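PDB 4XEA: peptidase M16 domain protein from Alicyclobacillus acidocaldarius subsp. acidocaldarius DSM 446, which probably hydrolyses peptide bonds as a metal-dependent peptidase of the M16 (insulinase) family. Local coordinates for residues M275-D280 with K354-R359; I269-A274 with A305-S310; W12-G17 with V210-Q215. One frame throughout, in Å; residues are numbered along the deposited sequence.

Overall arrangement
Contacts 1 and 2 share helix 265-283 and have centres about 11 Å apart. In contact 2 the first half of that helix lies against edge strand 304-309 of the five-stranded mixed sheet, and contact 1 joins its next turns to helix 346-363. They touch directly where Met-275 and Leu-279 pack on the edge strand. Contact 3 lies at an edge of the six-stranded mixed sheet, where the end of strand 10-13 and the turn after it meet helix 204-216; its centre is about 37 Å from that of contact 1 and 32 Å from that of contact 2. The nickel ligands His-61, His-65 and Glu-136 belong to none of the three. The side chain of Gln-215, in contact 3, lies about 13 Å from the bound sodium ion.

Contact 1 of 3, residues M275-D280 with K354-R359; sequences MTILLD and KKIMGR
Lys-355 and Asp-280 form the polar half of this contact between helices 265-283 and 346-363, in the half of the chain that carries the five-stranded sheet: a salt bridge with NZ of Lys-355 2.6 Å from OD1 of Asp-280. The ammonium approaches OD1 on its syn lone pair, the side of the other carboxylate oxygen, and the lysine chain crosses the aspartate obliquely. Its bend at chi3 (-72°) brings the methylenes along too, with CD of Lys-355 3.4 Å from the same OD1 of Asp-280.

The apolar half centres on Ile-356. Its CD1 and CG2 both touch the methyl CG2 of Thr-276, each at 3.8 Å, so that the isoleucine straddles one methyl group. Thr-276 offers that methyl because CG2 stands anti to its backbone N, while OG1 turns back to bond Asp-272 O one helical turn earlier. Ile-277 adds looser packing, its CG1 4.3 Å from CB of Ile-356.

Farther out, Thr-286 OG1 is a second hydrogen-bond partner of the lysine NZ, and Pro-285 touches both Asp-280 and Lys-355. Leu-394 of helix 387-396 packs on Ile-356. The helical segments approach to 9.7 Å between axes at 128°, somewhat nearer perpendicular than antiparallel. In the conformer given, Arg-359 NH1 is 5.6 Å from Asp-280 OD1. The lysine would probably favour the ionised carboxylate, the arginine perhaps contributing less.

Contact 2 of 3, residues I269-A274 with A305-S310; sequences IEQDTA and ANYQLS
Two bonds grip the hydroxyl of Tyr-307: Gln-271 NE2 donates to OH over 2.9 Å at a fairly straight 161°, and Glu-259 OE2 is its second hydrogen-bond partner. The setting is the alpha/beta layering of the M16 fold, with segment 269-274 of helix 265-283 running almost antiparallel to residues 305-309 of the edge strand of the five-stranded sheet. Tyr-307 and Leu-309, two residues apart, both point their CB atoms to the helix.

The glutamine reaches the hydroxyl with CG anti to its backbone N and the chain extended beyond. The hydroxyl lies near its amide plane, and that plane is turned 59° from the phenol ring. Asp-272 meets the same ring from another side, its OD1 lying in the ring plane at the edge, 3.3 Å from CD2 of Tyr-307. Its other oxygen, OD2, is bonded to Tyr-377 OH.

Two waters tie OD1 of Asp-272 to the strand backbone. One water donates to Asp-272 OD1 at 2.6 Å and also to Tyr-307 O; the other donates weakly to OD1 and accepts from Leu-309 N. Beside the amide, the CD2 methyl of Leu-309 packs 3.5 Å from NE2 of Gln-271 and 3.8 Å from CB of Gln-271.

Contact 3 of 3, residues W12-G17 with V210-Q215; sequences WRLQNG and VIEENQ
Two side-chain hydrogen bonds link the end of strand 10-13 and its following turn to helix 204-216, which lies over the beta hairpin made with strand 19-24. Trp-12 and Glu-212 meet tip to tip: the indole NE1 donates to OE1 over 2.8 Å, bent at 144°, and reaches that oxygen from above the carboxylate plane. A chi1 of 81° puts the indole in the crowded position between backbone N and carbonyl carbon. Asn-16, in the same kind of position, sends ND2 to Gln-215 OE1, also 2.8 Å, with the two amide planes 76° apart.

Between these bonds lies the apolar part. Leu-14 splits its methyls: CD1 packs on Gln-215 CG at 3.6 Å and on Ile-211 CG2 at 4.0 Å, whereas CD2 abuts the carboxylate, 3.3 Å from Glu-212 OE2.

Backbone and outer bonds fix the partners. A type I turn from Leu-14 to Gly-17, closed by Gly-17 N to Leu-14 O, carries Asn-16, whose OD1 is bonded to Leu-18 N. Gln-215 NE2 donates to Asn-214 OD1 and bonds to Gln-117 OE1, which settles the amide orientation. An alanine in place of Gln-215 would probably loosen the turn from the helix, losing the acceptor for Asn-16, the NE2 bonds to Asn-214 and Gln-117, and the CG that packs on Leu-14 CD1. With both its ends engaged, this buried amide relays hydrogen bonding from the turn to Gln-117.

Contact 1 of 3, residues M275-D280 with K354-R359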
loop_
_atom_site.group_PDB
_atom_site.type_symbol
_atom_site.label_atom_id
_atom_site.label_comp_id
_atom_site.label_asym_id
_atom_site.label_seq_id
_atom_site.Cartn_x
_atom_site.Cartn_y
_atom_site.Cartn_z
HETATM N N MSE A 275 -18.167 2.097 -14.452
HETATM C CA MSE A 275 -16.899 1.703 -15.061
HETATM C C MSE A 275 -16.084 0.763 -14.142
HETATM O O MSE A 275 -15.351 -0.113 -14.622
HETATM C CB MSE A 275 -16.073 2.931 -15.442
HETATM C CG MSE A 275 -16.609 3.699 -16.629
HETATM SE SE MSE A 275 -16.776 2.629 -18.205
HETATM C CE MSE A 275 -14.851 2.316 -18.527
ATOM N N THR A 276 -16.179 0.948 -12.833
ATOM C CA THR A 276 -15.392 0.112 -11.921
ATOM C C THR A 276 -15.847 -1.340 -12.148
ATOM O O THR A 276 -14.999 -2.244 -12.288
ATOM C CB THR A 276 -15.557 0.567 -10.452
ATOM O OG1 THR A 276 -15.103 1.922 -10.345
ATOM C CG2 THR A 276 -14.766 -0.282 -9.476
ATOM N N ILE A 277 -17.171 -1.545 -12.229
ATOM C CA ILE A 277 -17.727 -2.882 -12.427
ATOM C C ILE A 277 -17.338 -3.423 -13.789
ATOM O O ILE A 277 -16.845 -4.545 -13.885
ATOM C CB ILE A 277 -19.265 -2.929 -12.279
ATOM C CG1 ILE A 277 -19.676 -2.544 -10.864
ATOM C CG2 ILE A 277 -19.777 -4.339 -12.605
ATOM C CD1 ILE A 277 -21.085 -1.940 -10.766
ATOM N N LEU A 278 -17.523 -2.599 -14.824
ATOM C CA LEU A 278 -17.239 -3.014 -16.204
ATOM C C LEU A 278 -15.786 -3.400 -16.460
ATOM O O LEU A 278 -15.515 -4.423 -17.083
ATOM C CB LEU A 278 -17.687 -1.923 -17.182
ATOM C CG LEU A 278 -17.726 -2.235 -18.669
ATOM C CD1 LEU A 278 -18.517 -3.492 -18.965
ATOM C CD2 LEU A 278 -18.290 -1.041 -19.449
ATOM N N LEU A 279 -14.867 -2.575 -15.985
ATOM C CA LEU A 279 -13.430 -2.838 -16.140
ATOM C C LEU A 279 -12.981 -4.093 -15.389
ATOM O O LEU A 279 -12.124 -4.832 -15.873
ATOM C CB LEU A 279 -12.616 -1.621 -15.717
ATOM C CG LEU A 279 -12.780 -0.414 -16.630
ATOM C CD1 LEU A 279 -11.947 0.797 -16.097
ATOM C CD2 LEU A 279 -12.413 -0.729 -18.094
ATOM N N ASP A 280 -13.578 -4.355 -14.231
ATOM C CA ASP A 280 -13.295 -5.593 -13.517
ATOM C C ASP A 280 -13.776 -6.806 -14.315
ATOM O O ASP A 280 -13.044 -7.811 -14.413
ATOM C CB ASP A 280 -13.901 -5.625 -12.105
ATOM C CG ASP A 280 -13.643 -6.940 -11.405
ATOM O OD1 ASP A 280 -12.473 -7.280 -11.088
ATOM O OD2 ASP A 280 -14.614 -7.676 -11.212
ATOM N N LYS A 354 -20.592 -8.088 -7.624
ATOM C CA LYS A 354 -20.423 -8.647 -6.268
ATOM C C LYS A 354 -19.006 -8.438 -5.690
ATOM O O LYS A 354 -18.869 -8.163 -4.498
ATOM C CB LYS A 354 -20.741 -10.135 -6.252
ATOM C CG LYS A 354 -20.791 -10.738 -4.812
ATOM C CD LYS A 354 -20.342 -12.156 -4.760
ATOM C CE LYS A 354 -21.512 -13.119 -4.571
ATOM N NZ LYS A 354 -22.562 -12.817 -5.572
ATOM N N LYS A 355 -17.963 -8.555 -6.524
ATOM C CA LYS A 355 -16.598 -8.216 -6.087
ATOM C C LYS A 355 -16.510 -6.758 -5.683
ATOM O O LYS A 355 -15.961 -6.437 -4.636
ATOM C CB LYS A 355 -15.554 -8.524 -7.181
ATOM C CG LYS A 355 -14.073 -8.283 -6.759
ATOM C CD LYS A 355 -13.086 -8.252 -7.940
ATOM C CE LYS A 355 -12.829 -9.602 -8.574
ATOM N NZ LYS A 355 -11.890 -9.470 -9.775
ATOM N N ILE A 356 -17.027 -5.863 -6.516
ATOM C CA ILE A 356 -16.894 -4.433 -6.258
ATOM C C ILE A 356 -17.790 -3.977 -5.067
ATOM O O ILE A 356 -17.412 -3.101 -4.315
ATOM C CB ILE A 356 -17.167 -3.593 -7.523
ATOM C CG1 ILE A 356 -16.181 -3.938 -8.672
ATOM C CG2 ILE A 356 -17.144 -2.096 -7.202
ATOM C CD1 ILE A 356 -14.677 -3.863 -8.350
HETATM N N MSE A 357 -18.962 -4.568 -4.901
HETATM C CA MSE A 357 -19.789 -4.314 -3.708
HETATM C C MSE A 357 -19.009 -4.679 -2.445
HETATM O O MSE A 357 -18.977 -3.907 -1.510
HETATM C CB MSE A 357 -21.104 -5.088 -3.792
HETATM C CG MSE A 357 -21.961 -5.038 -2.539
HETATM SE SE MSE A 357 -22.635 -3.248 -2.215
HETATM C CE MSE A 357 -24.260 -3.477 -3.306
ATOM N N GLY A 358 -18.368 -5.845 -2.446
ATOM C CA GLY A 358 -17.538 -6.295 -1.325
ATOM C C GLY A 358 -16.354 -5.368 -1.067
ATOM O O GLY A 358 -16.090 -4.989 0.080
ATOM N N ARG A 359 -15.660 -4.997 -2.139
ATOM C CA ARG A 359 -14.497 -4.131 -2.055
ATOM C C ARG A 359 -14.886 -2.783 -1.427
ATOM O O ARG A 359 -14.188 -2.275 -0.544
ATOM C CB ARG A 359 -13.891 -3.971 -3.457
ATOM C CG ARG A 359 -12.567 -3.207 -3.543
ATOM C CD ARG A 359 -12.140 -2.946 -5.017
ATOM N NE ARG A 359 -11.584 -4.102 -5.764
ATOM C CZ ARG A 359 -10.845 -5.091 -5.254
ATOM N NH1 ARG A 359 -10.418 -6.075 -6.036
ATOM N NH2 ARG A 359 -10.529 -5.114 -3.971
#

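Contact 2 of 3, residues I269-A274 with A305-S310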
loop_
_atom_site.group_PDB
_atom_site.type_symbol
_atom_site.label_atom_id
_atom_site.label_comp_id
_atom_site.label_asym_id
_atom_site.label_seq_id
_atom_site.Cartn_x
_atom_site.Cartn_y
_atom_site.Cartn_z
ATOM N N ILE A 269 -20.864 10.055 -10.187
ATOM C CA ILE A 269 -20.873 8.906 -9.267
ATOM C C ILE A 269 -21.353 7.665 -10.009
ATOM O O ILE A 269 -20.785 6.556 -9.868
ATOM C CB ILE A 269 -21.752 9.142 -8.024
ATOM C CG1 ILE A 269 -21.132 10.165 -7.030
ATOM C CG2 ILE A 269 -22.024 7.803 -7.301
ATOM C CD1 ILE A 269 -22.144 10.807 -5.985
ATOM N N GLU A 270 -22.430 7.814 -10.772
ATOM C CA GLU A 270 -22.998 6.659 -11.465
ATOM C C GLU A 270 -22.034 6.132 -12.537
ATOM O O GLU A 270 -21.846 4.926 -12.701
ATOM C CB GLU A 270 -24.372 7.028 -12.081
ATOM C CG GLU A 270 -25.196 5.843 -12.599
ATOM C CD GLU A 270 -24.741 5.319 -13.974
ATOM O OE1 GLU A 270 -24.009 6.055 -14.683
ATOM O OE2 GLU A 270 -25.127 4.172 -14.331
ATOM N N GLN A 271 -21.471 7.034 -13.310
ATOM C CA GLN A 271 -20.612 6.632 -14.443
ATOM C C GLN A 271 -19.283 6.018 -13.942
ATOM O O GLN A 271 -18.801 5.035 -14.493
ATOM C CB GLN A 271 -20.354 7.845 -15.318
ATOM C CG GLN A 271 -19.681 7.557 -16.643
ATOM C CD GLN A 271 -19.722 8.764 -17.541
ATOM O OE1 GLN A 271 -20.790 9.191 -17.953
ATOM N NE2 GLN A 271 -18.569 9.314 -17.850
ATOM N N ASP A 272 -18.714 6.612 -12.899
ATOM C CA ASP A 272 -17.492 6.084 -12.249
ATOM C C ASP A 272 -17.723 4.665 -11.646
ATOM O O ASP A 272 -16.908 3.734 -11.824
ATOM C CB ASP A 272 -17.035 7.085 -11.187
ATOM C CG ASP A 272 -15.605 6.846 -10.684
ATOM O OD1 ASP A 272 -14.747 6.302 -11.410
ATOM O OD2 ASP A 272 -15.343 7.241 -9.521
ATOM N N THR A 273 -18.855 4.494 -10.971
ATOM C CA THR A 273 -19.181 3.216 -10.367
ATOM C C THR A 273 -19.419 2.158 -11.437
ATOM O O THR A 273 -18.890 1.056 -11.354
ATOM C CB THR A 273 -20.406 3.324 -9.458
ATOM O OG1 THR A 273 -20.122 4.295 -8.455
ATOM C CG2 THR A 273 -20.702 2.001 -8.776
ATOM N N ALA A 274 -20.166 2.535 -12.461
ATOM C CA ALA A 274 -20.426 1.658 -13.570
ATOM C C ALA A 274 -19.121 1.201 -14.271
ATOM O O ALA A 274 -18.994 0.041 -14.637
ATOM C CB ALA A 274 -21.361 2.327 -14.568
ATOM N N ALA A 305 -6.604 -2.038 -14.970
ATOM C CA ALA A 305 -7.536 -1.229 -15.735
ATOM C C ALA A 305 -8.105 -0.225 -14.735
ATOM O O ALA A 305 -8.570 -0.618 -13.647
ATOM C CB ALA A 305 -8.622 -2.060 -16.307
ATOM N N ASN A 306 -8.032 1.055 -15.089
ATOM C CA ASN A 306 -8.437 2.146 -14.212
ATOM C C ASN A 306 -9.245 3.182 -14.987
ATOM O O ASN A 306 -9.076 3.348 -16.204
ATOM C CB ASN A 306 -7.203 2.835 -13.607
ATOM C CG ASN A 306 -6.404 1.897 -12.648
ATOM O OD1 ASN A 306 -5.328 1.412 -12.994
ATOM N ND2 ASN A 306 -6.972 1.605 -11.485
ATOM N N TYR A 307 -10.084 3.916 -14.258
ATOM C CA TYR A 307 -10.922 4.948 -14.884
ATOM C C TYR A 307 -10.769 6.227 -14.117
ATOM O O TYR A 307 -10.768 6.209 -12.872
ATOM C CB TYR A 307 -12.365 4.499 -14.773
ATOM C CG TYR A 307 -13.348 5.410 -15.456
ATOM C CD1 TYR A 307 -13.332 5.571 -16.819
ATOM C CD2 TYR A 307 -14.354 6.077 -14.729
ATOM C CE1 TYR A 307 -14.230 6.426 -17.460
ATOM C CE2 TYR A 307 -15.288 6.902 -15.374
ATOM C CZ TYR A 307 -15.228 7.075 -16.718
ATOM O OH TYR A 307 -16.129 7.896 -17.365
ATOM N N GLN A 308 -10.716 7.344 -14.824
ATOM C CA GLN A 308 -10.584 8.642 -14.183
ATOM C C GLN A 308 -11.655 9.569 -14.745
ATOM O O GLN A 308 -11.711 9.744 -15.943
ATOM C CB GLN A 308 -9.189 9.205 -14.464
ATOM C CG GLN A 308 -8.926 10.547 -13.798
ATOM C CD GLN A 308 -8.361 10.411 -12.386
ATOM O OE1 GLN A 308 -7.377 9.704 -12.163
ATOM N NE2 GLN A 308 -8.986 11.098 -11.428
ATOM N N LEU A 309 -12.484 10.172 -13.881
ATOM C CA LEU A 309 -13.581 11.038 -14.323
ATOM C C LEU A 309 -13.623 12.284 -13.445
ATOM O O LEU A 309 -13.548 12.202 -12.196
ATOM C CB LEU A 309 -14.929 10.302 -14.249
ATOM C CG LEU A 309 -16.172 11.009 -14.844
ATOM C CD1 LEU A 309 -15.987 11.451 -16.297
ATOM C CD2 LEU A 309 -17.354 10.072 -14.652
ATOM N N SER A 310 -13.738 13.417 -14.118
ATOM C CA SER A 310 -13.722 14.728 -13.487
ATOM C C SER A 310 -14.825 15.556 -14.185
ATOM O O SER A 310 -15.486 15.070 -15.105
ATOM C CB SER A 310 -12.334 15.330 -13.750
ATOM O OG SER A 310 -12.105 16.491 -13.039
HETATM O O HOH W 1 -12.555 8.809 -11.304
HETATM O O HOH W 2 -12.356 6.129 -10.500
#

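Contact 3 of 3, residues W12-G17 with V210-Q215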
loop_
_atom_site.group_PDB
_atom_site.type_symbol
_atom_site.label_atom_id
_atom_site.label_comp_id
_atom_site.label_asym_id
_atom_site.label_seq_id
_atom_site.Cartn_x
_atom_site.Cartn_y
_atom_site.Cartn_z
ATOM N N TRP A 12 -22.602 19.722 8.067
ATOM C CA TRP A 12 -23.187 21.042 8.111
ATOM C C TRP A 12 -22.274 22.045 7.403
ATOM O O TRP A 12 -21.193 21.672 6.903
ATOM C CB TRP A 12 -23.535 21.459 9.559
ATOM C CG TRP A 12 -22.423 21.980 10.372
ATOM C CD1 TRP A 12 -22.225 23.282 10.750
ATOM C CD2 TRP A 12 -21.382 21.221 10.994
ATOM N NE1 TRP A 12 -21.120 23.381 11.563
ATOM C CE2 TRP A 12 -20.576 22.131 11.718
ATOM C CE3 TRP A 12 -21.048 19.856 11.017
ATOM C CZ2 TRP A 12 -19.452 21.719 12.443
ATOM C CZ3 TRP A 12 -19.939 19.458 11.735
ATOM C CH2 TRP A 12 -19.155 20.386 12.441
ATOM N N ARG A 13 -22.756 23.273 7.261
ATOM C CA ARG A 13 -22.041 24.335 6.548
ATOM C C ARG A 13 -21.873 25.553 7.461
ATOM O O ARG A 13 -22.849 26.020 8.041
ATOM C CB ARG A 13 -22.783 24.734 5.261
ATOM C CG ARG A 13 -22.015 25.745 4.401
ATOM C CD ARG A 13 -22.792 26.247 3.161
ATOM N NE ARG A 13 -23.370 25.143 2.367
ATOM C CZ ARG A 13 -22.900 24.622 1.242
ATOM N NH1 ARG A 13 -21.761 25.031 0.707
ATOM N NH2 ARG A 13 -23.595 23.655 0.639
ATOM N N LEU A 14 -20.641 26.054 7.583
ATOM C CA LEU A 14 -20.367 27.185 8.480
ATOM C C LEU A 14 -20.806 28.500 7.863
ATOM O O LEU A 14 -21.078 28.581 6.665
ATOM C CB LEU A 14 -18.872 27.266 8.834
ATOM C CG LEU A 14 -18.187 25.968 9.339
ATOM C CD1 LEU A 14 -16.691 26.118 9.327
ATOM C CD2 LEU A 14 -18.654 25.604 10.706
ATOM N N GLN A 15 -20.803 29.538 8.686
ATOM C CA GLN A 15 -21.169 30.870 8.243
ATOM C C GLN A 15 -20.303 31.276 7.046
ATOM O O GLN A 15 -20.803 31.908 6.134
ATOM C CB GLN A 15 -21.059 31.867 9.425
ATOM C CG GLN A 15 -21.537 33.297 9.126
ATOM C CD GLN A 15 -20.525 34.127 8.311
ATOM O OE1 GLN A 15 -19.316 33.841 8.301
ATOM N NE2 GLN A 15 -21.023 35.161 7.632
ATOM N N ASN A 16 -19.027 30.863 7.008
ATOM C CA ASN A 16 -18.114 31.314 5.936
ATOM C C ASN A 16 -18.197 30.462 4.662
ATOM O O ASN A 16 -17.443 30.653 3.711
ATOM C CB ASN A 16 -16.671 31.408 6.462
ATOM C CG ASN A 16 -16.097 30.051 6.862
ATOM O OD1 ASN A 16 -16.680 29.013 6.576
ATOM N ND2 ASN A 16 -14.942 30.062 7.506
ATOM N N GLY A 17 -19.107 29.498 4.656
ATOM C CA GLY A 17 -19.350 28.670 3.469
ATOM C C GLY A 17 -18.667 27.312 3.494
ATOM O O GLY A 17 -18.906 26.502 2.618
ATOM N N VAL A 210 -14.584 23.312 18.238
ATOM C CA VAL A 210 -13.245 23.826 17.890
ATOM C C VAL A 210 -13.210 24.445 16.466
ATOM O O VAL A 210 -12.587 25.503 16.228
ATOM C CB VAL A 210 -12.195 22.693 17.959
ATOM C CG1 VAL A 210 -10.858 23.144 17.358
ATOM C CG2 VAL A 210 -12.032 22.183 19.378
ATOM N N ILE A 211 -13.886 23.793 15.523
ATOM C CA ILE A 211 -13.857 24.256 14.140
ATOM C C ILE A 211 -14.607 25.599 14.080
ATOM O O ILE A 211 -14.074 26.563 13.539
ATOM C CB ILE A 211 -14.471 23.227 13.136
ATOM C CG1 ILE A 211 -13.674 21.932 13.090
ATOM C CG2 ILE A 211 -14.519 23.797 11.699
ATOM C CD1 ILE A 211 -14.445 20.745 12.522
ATOM N N GLU A 212 -15.803 25.660 14.683
ATOM C CA GLU A 212 -16.638 26.886 14.669
ATOM C C GLU A 212 -15.886 28.037 15.320
ATOM O O GLU A 212 -15.868 29.143 14.806
ATOM C CB GLU A 212 -17.970 26.681 15.411
ATOM C CG GLU A 212 -18.911 25.599 14.855
ATOM C CD GLU A 212 -19.905 26.096 13.834
ATOM O OE1 GLU A 212 -20.838 25.326 13.519
ATOM O OE2 GLU A 212 -19.761 27.230 13.319
ATOM N N GLU A 213 -15.238 27.757 16.444
ATOM C CA GLU A 213 -14.484 28.789 17.163
ATOM C C GLU A 213 -13.280 29.276 16.370
ATOM O O GLU A 213 -13.020 30.469 16.306
ATOM C CB GLU A 213 -14.066 28.303 18.557
ATOM C CG GLU A 213 -15.207 28.316 19.535
ATOM C CD GLU A 213 -15.702 29.735 19.820
ATOM O OE1 GLU A 213 -16.543 30.256 19.045
ATOM O OE2 GLU A 213 -15.230 30.335 20.802
ATOM N N ASN A 214 -12.566 28.353 15.739
ATOM C CA ASN A 214 -11.418 28.709 14.920
ATOM C C ASN A 214 -11.814 29.611 13.752
ATOM O O ASN A 214 -11.144 30.607 13.483
ATOM C CB ASN A 214 -10.747 27.424 14.375
ATOM C CG ASN A 214 -9.491 27.708 13.579
ATOM O OD1 ASN A 214 -9.553 28.189 12.444
ATOM N ND2 ASN A 214 -8.337 27.378 14.159
ATOM N N GLN A 215 -12.882 29.233 13.040
ATOM C CA GLN A 215 -13.398 30.000 11.902
ATOM C C GLN A 215 -14.045 31.328 12.296
ATOM O O GLN A 215 -13.861 32.329 11.600
ATOM C CB GLN A 215 -14.407 29.157 11.116
ATOM C CG GLN A 215 -13.776 27.849 10.533
ATOM C CD GLN A 215 -12.653 28.149 9.569
ATOM O OE1 GLN A 215 -12.882 28.290 8.362
ATOM N NE2 GLN A 215 -11.442 28.285 10.085
#